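Local coordinates for protein mannitol dehydrogenase (Pseudomonas fluorescens, PDB 1LJ8) that binds NAD and probably catalyses the reversible NAD-dependent oxidation of mannitol at C2 to fructose, at residues D47-M50 / N51-E54; R316-H319 / E320-N323; I390-L393 / I394-R398. All coordinates share one frame; numbering follows the deposited sequence.

Contact 1 (D47-M50 / N51-E54); sequences DALM and NTGE
The carbonyl oxygen Leu49 O is gripped twice by Thr52 at the end of helix 42-50, where the chain leaves the helix through a Schellman motif and enters the loop before strand 59-64 of the Rossmann domain. The hydroxyl Thr52 OG1 donates to Leu49 O across a short 2.5 Å, in the carbonyl plane and on a lone pair. The amide Thr52 N meets the same Leu49 O at 2.9 Å, but from above that plane. A chi1 of 65° sets the Thr52 hydroxyl between its own backbone N and carbonyl carbon, from where it can turn back to the helix end. Gly53 is the first residue to leave helical angles, with phi at 90°, and the bond from Gly53 N to Met50 O, 2.9 Å long, closes a type I turn from Met50 to Gly53. Two residues before the glycine, Asn51 N still makes a helical bond to Asp47 O at 2.9 Å.

Asp47 and Asn51, a turn apart, hold their carboxylate and amide planes 81° to each other, and a water links them: it donates to Asp47 OD2 (2.7 Å) and accepts from Asn51 ND2 (3.1 Å). Outside partners hold the second carboxylate oxygen, Asp47 OD1 (Tyr20 OH and Gly100 N), and the amide oxygen Asn51 OD1 (Ala19 N). Glu54 sends OE1 to a salt bridge with Lys279.

The Glu54 carbonyl, by contrast, folds back over the helix end: Glu54 O lies 3.7 Å from Leu49 CG and takes a CH...O contact from Met50 CA at 3.2 Å.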
loop_
_atom_site.group_PDB
_atom_site.type_symbol
_atom_site.label_atom_id
_atom_site.label_comp_id
_atom_site.label_asym_id
_atom_site.label_seq_id
_atom_site.Cartn_x
_atom_site.Cartn_y
_atom_site.Cartn_z
ATOM N N ASP A 47 2.029 18.068 7.238
ATOM C CA ASP A 47 1.507 19.392 6.896
ATOM C C ASP A 47 0.671 19.865 8.101
ATOM O O ASP A 47 0.760 21.049 8.496
ATOM C CB ASP A 47 0.625 19.283 5.620
ATOM C CG ASP A 47 -0.138 20.567 5.302
ATOM O OD1 ASP A 47 0.444 21.430 4.605
ATOM O OD2 ASP A 47 -1.319 20.714 5.732
ATOM N N ALA A 48 -0.091 18.957 8.710
ATOM C CA ALA A 48 -0.925 19.342 9.875
ATOM C C ALA A 48 -0.028 19.849 11.024
ATOM O O ALA A 48 -0.377 20.822 11.715
ATOM C CB ALA A 48 -1.789 18.143 10.354
ATOM N N LEU A 49 1.121 19.208 11.233
ATOM C CA LEU A 49 2.060 19.624 12.302
ATOM C C LEU A 49 2.602 21.019 11.987
ATOM O O LEU A 49 2.677 21.892 12.868
ATOM C CB LEU A 49 3.264 18.660 12.393
ATOM C CG LEU A 49 4.321 18.989 13.483
ATOM C CD1 LEU A 49 3.695 18.904 14.883
ATOM C CD2 LEU A 49 5.422 17.976 13.388
HETATM N N MSE A 50 2.999 21.221 10.735
HETATM C CA MSE A 50 3.540 22.521 10.295
HETATM C C MSE A 50 2.516 23.615 10.499
HETATM O O MSE A 50 2.883 24.737 10.856
HETATM C CB MSE A 50 3.962 22.439 8.804
HETATM C CG MSE A 50 5.197 21.591 8.671
HETATM SE SE MSE A 50 5.628 21.556 6.763
HETATM C CE MSE A 50 7.068 20.427 6.776
ATOM N N ASN A 51 1.244 23.287 10.325
ATOM C CA ASN A 51 0.200 24.303 10.534
ATOM C C ASN A 51 0.077 24.727 11.994
ATOM O O ASN A 51 -0.556 25.759 12.272
ATOM C CB ASN A 51 -1.150 23.844 10.023
ATOM C CG ASN A 51 -1.261 23.985 8.515
ATOM O OD1 ASN A 51 -0.555 24.780 7.905
ATOM N ND2 ASN A 51 -2.152 23.234 7.924
ATOM N N THR A 52 0.671 23.958 12.911
ATOM C CA THR A 52 0.638 24.348 14.334
ATOM C C THR A 52 1.864 25.204 14.637
ATOM O O THR A 52 2.024 25.668 15.778
ATOM C CB THR A 52 0.694 23.154 15.350
ATOM O OG1 THR A 52 1.960 22.481 15.239
ATOM C CG2 THR A 52 -0.460 22.167 15.114
ATOM N N GLY A 53 2.720 25.382 13.636
ATOM C CA GLY A 53 3.927 26.175 13.765
ATOM C C GLY A 53 5.169 25.418 14.227
ATOM O O GLY A 53 6.154 26.035 14.647
ATOM N N GLU A 54 5.135 24.087 14.149
ATOM C CA GLU A 54 6.265 23.266 14.579
ATOM C C GLU A 54 6.660 22.356 13.430
ATOM O O GLU A 54 5.873 22.146 12.500
ATOM C CB GLU A 54 5.856 22.365 15.756
ATOM C CG GLU A 54 5.593 23.115 17.038
ATOM C CD GLU A 54 5.181 22.177 18.150
ATOM O OE1 GLU A 54 5.792 21.094 18.290
ATOM O OE2 GLU A 54 4.239 22.524 18.876
HETATM O O HOH W 1 -2.648 22.863 4.865
#

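Contact 2 (R316-H319 / E320-N323); sequences RFVH and ETMN
The His319 ring carries Glu320 CG over one face, 4.0 Å above its plane and displaced toward the rim, with Asn323 ND2 near its edge; that amide nitrogen is bonded to Gln365. The Phe317 ring is met at its edge instead: Glu320 CD lies in the ring plane, 3.8 Å from Phe317 CD1, and the carboxylate stands 86° to the ring.

Phe317 is the N-cap of helix 318-322, and Glu320 occupies the third helical position. Its chain runs extended beyond CG and brings OE1 back to the start of the helix, where two backbone amides converge on it. Arg316 N donates to Glu320 OE1 at 2.7 Å, almost straight (172° at the hydrogen), and Phe317 N donates to the same oxygen at 3.1 Å from above the carboxylate plane. This resembles the glutamate half of a capping box. One residue on, Thr321 OG1 reaches Val318 O at 2.7 Å on a lone pair, and Met322 N shares that acceptor at 3.3 Å.

One carboxylate oxygen thus satisfies two amides ahead of the first turn, and its negative charge at a helix N terminus would be expected to interact favourably with the helix dipole.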
loop_
_atom_site.group_PDB
_atom_site.type_symbol
_atom_site.label_atom_id
_atom_site.label_comp_id
_atom_site.label_asym_id
_atom_site.label_seq_id
_atom_site.Cartn_x
_atom_site.Cartn_y
_atom_site.Cartn_z
ATOM N N ARG A 316 -17.408 -1.888 -10.474
ATOM C CA ARG A 316 -16.121 -1.201 -10.692
ATOM C C ARG A 316 -15.668 -0.374 -9.487
ATOM O O ARG A 316 -14.540 0.130 -9.469
ATOM C CB ARG A 316 -16.184 -0.330 -11.971
ATOM C CG ARG A 316 -16.112 -1.160 -13.288
ATOM C CD ARG A 316 -14.826 -1.966 -13.423
ATOM N NE ARG A 316 -14.681 -2.732 -14.687
ATOM C CZ ARG A 316 -15.094 -3.989 -14.887
ATOM N NH1 ARG A 316 -15.704 -4.662 -13.917
ATOM N NH2 ARG A 316 -14.843 -4.591 -16.048
ATOM N N PHE A 317 -16.532 -0.211 -8.484
ATOM C CA PHE A 317 -16.161 0.533 -7.264
ATOM C C PHE A 317 -16.438 -0.278 -6.034
ATOM O O PHE A 317 -17.350 -1.122 -6.033
ATOM C CB PHE A 317 -16.948 1.843 -7.150
ATOM C CG PHE A 317 -16.663 2.759 -8.274
ATOM C CD1 PHE A 317 -17.436 2.707 -9.444
ATOM C CD2 PHE A 317 -15.575 3.624 -8.210
ATOM C CE1 PHE A 317 -17.131 3.510 -10.536
ATOM C CE2 PHE A 317 -15.256 4.430 -9.295
ATOM C CZ PHE A 317 -16.034 4.377 -10.462
ATOM N N VAL A 318 -15.668 -0.020 -4.987
ATOM C CA VAL A 318 -15.845 -0.741 -3.736
ATOM C C VAL A 318 -17.254 -0.545 -3.152
ATOM O O VAL A 318 -17.859 -1.513 -2.680
ATOM C CB VAL A 318 -14.779 -0.296 -2.686
ATOM C CG1 VAL A 318 -15.029 -0.979 -1.348
ATOM C CG2 VAL A 318 -13.372 -0.687 -3.226
ATOM N N HIS A 319 -17.795 0.670 -3.212
ATOM C CA HIS A 319 -19.126 0.872 -2.632
ATOM C C HIS A 319 -20.212 0.092 -3.343
ATOM O O HIS A 319 -21.233 -0.215 -2.726
ATOM C CB HIS A 319 -19.525 2.360 -2.577
ATOM C CG HIS A 319 -19.671 3.013 -3.919
ATOM N ND1 HIS A 319 -18.611 3.579 -4.600
ATOM C CD2 HIS A 319 -20.774 3.259 -4.669
ATOM C CE1 HIS A 319 -19.052 4.148 -5.709
ATOM N NE2 HIS A 319 -20.363 3.972 -5.772
ATOM N N GLU A 320 -19.994 -0.236 -4.616
ATOM C CA GLU A 320 -20.983 -1.026 -5.380
ATOM C C GLU A 320 -21.066 -2.422 -4.806
ATOM O O GLU A 320 -22.159 -2.976 -4.709
ATOM C CB GLU A 320 -20.605 -1.125 -6.836
ATOM C CG GLU A 320 -20.784 0.228 -7.503
ATOM C CD GLU A 320 -20.341 0.251 -8.914
ATOM O OE1 GLU A 320 -19.528 -0.591 -9.337
ATOM O OE2 GLU A 320 -20.795 1.169 -9.629
ATOM N N THR A 321 -19.921 -3.003 -4.440
ATOM C CA THR A 321 -19.974 -4.331 -3.831
ATOM C C THR A 321 -20.681 -4.241 -2.484
ATOM O O THR A 321 -21.381 -5.170 -2.089
ATOM C CB THR A 321 -18.566 -4.967 -3.588
ATOM O OG1 THR A 321 -17.863 -4.255 -2.534
ATOM C CG2 THR A 321 -17.771 -4.992 -4.902
HETATM N N MSE A 322 -20.548 -3.116 -1.776
HETATM C CA MSE A 322 -21.203 -2.998 -0.494
HETATM C C MSE A 322 -22.704 -2.777 -0.656
HETATM O O MSE A 322 -23.431 -2.907 0.351
HETATM C CB MSE A 322 -20.606 -1.862 0.345
HETATM C CG MSE A 322 -19.168 -2.104 0.768
HETATM SE SE MSE A 322 -18.962 -3.673 1.999
HETATM C CE MSE A 322 -18.591 -4.857 0.734
ATOM N N ASN A 323 -23.148 -2.440 -1.873
ATOM C CA ASN A 323 -24.597 -2.274 -2.121
ATOM C C ASN A 323 -25.204 -3.622 -2.553
ATOM O O ASN A 323 -26.404 -3.704 -2.834
ATOM C CB ASN A 323 -24.879 -1.189 -3.180
ATOM C CG ASN A 323 -24.498 0.223 -2.677
ATOM O OD1 ASN A 323 -24.476 0.466 -1.470
ATOM N ND2 ASN A 323 -24.199 1.134 -3.596
#

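Contact 3 (I390-L393 / I394-R398)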
loop_
_atom_site.group_PDB
_atom_site.type_symbol
_atom_site.label_atom_id
_atom_site.label_comp_id
_atom_site.label_asym_id
_atom_site.label_seq_id
_atom_site.Cartn_x
_atom_site.Cartn_y
_atom_site.Cartn_z
ATOM N N ILE A 390 -5.294 -18.363 4.889
ATOM C CA ILE A 390 -5.506 -19.690 4.308
ATOM C C ILE A 390 -4.615 -20.725 5.001
ATOM O O ILE A 390 -5.074 -21.826 5.337
ATOM C CB ILE A 390 -5.188 -19.713 2.793
ATOM C CG1 ILE A 390 -6.277 -18.910 2.049
ATOM C CG2 ILE A 390 -5.181 -21.171 2.241
ATOM C CD1 ILE A 390 -5.914 -18.625 0.596
ATOM N N ASN A 391 -3.346 -20.389 5.195
ATOM C CA ASN A 391 -2.446 -21.375 5.823
ATOM C C ASN A 391 -2.926 -21.783 7.206
ATOM O O ASN A 391 -2.768 -22.939 7.635
ATOM C CB ASN A 391 -1.014 -20.819 5.966
ATOM C CG ASN A 391 -0.289 -20.720 4.637
ATOM O OD1 ASN A 391 -0.711 -21.326 3.637
ATOM N ND2 ASN A 391 0.800 -19.930 4.608
ATOM N N ARG A 392 -3.452 -20.824 7.938
ATOM C CA ARG A 392 -3.936 -21.126 9.284
ATOM C C ARG A 392 -5.169 -22.033 9.176
ATOM O O ARG A 392 -5.358 -22.961 9.961
ATOM C CB ARG A 392 -4.264 -19.807 10.018
ATOM C CG ARG A 392 -5.002 -19.959 11.361
ATOM C CD ARG A 392 -4.123 -20.745 12.392
ATOM N NE ARG A 392 -4.709 -20.589 13.725
ATOM C CZ ARG A 392 -4.455 -19.549 14.532
ATOM N NH1 ARG A 392 -3.615 -18.590 14.157
ATOM N NH2 ARG A 392 -5.098 -19.449 15.696
ATOM N N LEU A 393 -6.036 -21.773 8.206
ATOM C CA LEU A 393 -7.213 -22.630 8.069
ATOM C C LEU A 393 -6.789 -24.057 7.718
ATOM O O LEU A 393 -7.337 -25.031 8.249
ATOM C CB LEU A 393 -8.160 -22.103 6.981
ATOM C CG LEU A 393 -8.691 -20.663 7.187
ATOM C CD1 LEU A 393 -9.571 -20.199 5.997
ATOM C CD2 LEU A 393 -9.513 -20.635 8.482
ATOM N N ILE A 394 -5.781 -24.179 6.860
ATOM C CA ILE A 394 -5.287 -25.499 6.465
ATOM C C ILE A 394 -4.691 -26.191 7.699
ATOM O O ILE A 394 -5.046 -27.328 8.002
ATOM C CB ILE A 394 -4.226 -25.385 5.349
ATOM C CG1 ILE A 394 -4.921 -24.990 4.027
ATOM C CG2 ILE A 394 -3.465 -26.766 5.181
ATOM C CD1 ILE A 394 -3.897 -24.572 2.939
ATOM N N ALA A 395 -3.836 -25.494 8.430
ATOM C CA ALA A 395 -3.211 -26.096 9.626
ATOM C C ALA A 395 -4.215 -26.500 10.684
ATOM O O ALA A 395 -3.987 -27.494 11.393
ATOM C CB ALA A 395 -2.198 -25.134 10.246
ATOM N N ASP A 396 -5.299 -25.740 10.823
ATOM C CA ASP A 396 -6.289 -26.041 11.836
ATOM C C ASP A 396 -7.326 -27.064 11.391
ATOM O O ASP A 396 -8.130 -27.505 12.215
ATOM C CB ASP A 396 -7.074 -24.789 12.258
ATOM C CG ASP A 396 -6.265 -23.810 13.080
ATOM O OD1 ASP A 396 -5.192 -24.174 13.629
ATOM O OD2 ASP A 396 -6.735 -22.665 13.185
ATOM N N GLY A 397 -7.345 -27.397 10.099
ATOM C CA GLY A 397 -8.332 -28.320 9.581
ATOM C C GLY A 397 -9.676 -27.622 9.531
ATOM O O GLY A 397 -10.693 -28.290 9.637
ATOM N N ARG A 398 -9.692 -26.287 9.411
ATOM C CA ARG A 398 -10.946 -25.504 9.338
ATOM C C ARG A 398 -11.402 -25.337 7.873
ATOM O O ARG A 398 -10.620 -25.547 6.954
ATOM C CB ARG A 398 -10.766 -24.132 9.999
ATOM C CG ARG A 398 -10.767 -24.221 11.543
ATOM C CD ARG A 398 -10.007 -23.078 12.186
ATOM N NE ARG A 398 -10.616 -21.776 11.917
ATOM C CZ ARG A 398 -9.912 -20.645 11.885
ATOM N NH1 ARG A 398 -8.594 -20.687 12.102
ATOM N NH2 ARG A 398 -10.522 -19.484 11.645
HETATM O O HOH W 2 -6.780 -21.767 15.928
#
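Regular i to i+4 bonding, as from Ile394 N to Ile390 O at 2.9 Å, carries helix 387-396 to its end, where Gly397 turns to a positive phi of 73° and Arg398 N returns to Leu393 O at 2.9 Å, the i+5 to i (6→1) bond of a Schellman motif.

Across this helix end, three charged side chains form a network centred on one oxygen. Arg392 NE makes a salt bridge to Asp396 OD2 at 3.0 Å, on the syn side of the carboxylate and near the guanidinium plane, while Arg398 NH1 takes the anti lone pair of the same Asp396 OD2 at 2.9 Å. A bend at chi2 of Arg392 (63°) turns its chain along the helix toward the aspartate, whose carboxylate is 83° from the Arg392 guanidinium plane. A water closes a further bridge, accepting from Arg392 NH2 at 2.9 Å and donating to Asp396 OD2 at 2.9 Å. Both arginines therefore share a single carboxylate oxygen, which would be expected to offset the closeness of the two positive charges.

The Arg398 guanidinium also lies against a methyl: Leu393 CD2 sits over the centre of one face, 3.4 Å from Arg398 CZ. Farther back along the helix, Ile390 CG2 touches Ile394 CD1 at 3.7 Å.

Around this helix end, Arg398 NH1 also bonds Asn342 OD1, and its NH2 the carbonyl Leu337 O on helix 325-339. Ile390 and Leu393 both pack on Ala403 of helix 401-413, and Ile390 and Ile394 meet Phe465 of helix 463-488.

How the contacts relate
Read from the N terminus, the three contacts follow in series; none nests in or crosses another, and each is a local turn of continuous chain, not the closing of a long loop. Contact 1 ends helix 42-50 in the Rossmann domain, contact 2 takes in all of the short helix 318-322, which leads from helix 289-313 to helix 325-339 in the C-terminal domain, and contact 3 ends helix 387-396 in the same domain. Contacts 1 and 3 lie on opposite sides of the chain's centre, their own centres about 47 Å apart. Contact 2 comes nearest to the coenzyme, the Val318 side chain being about 9 Å from the bound NAD.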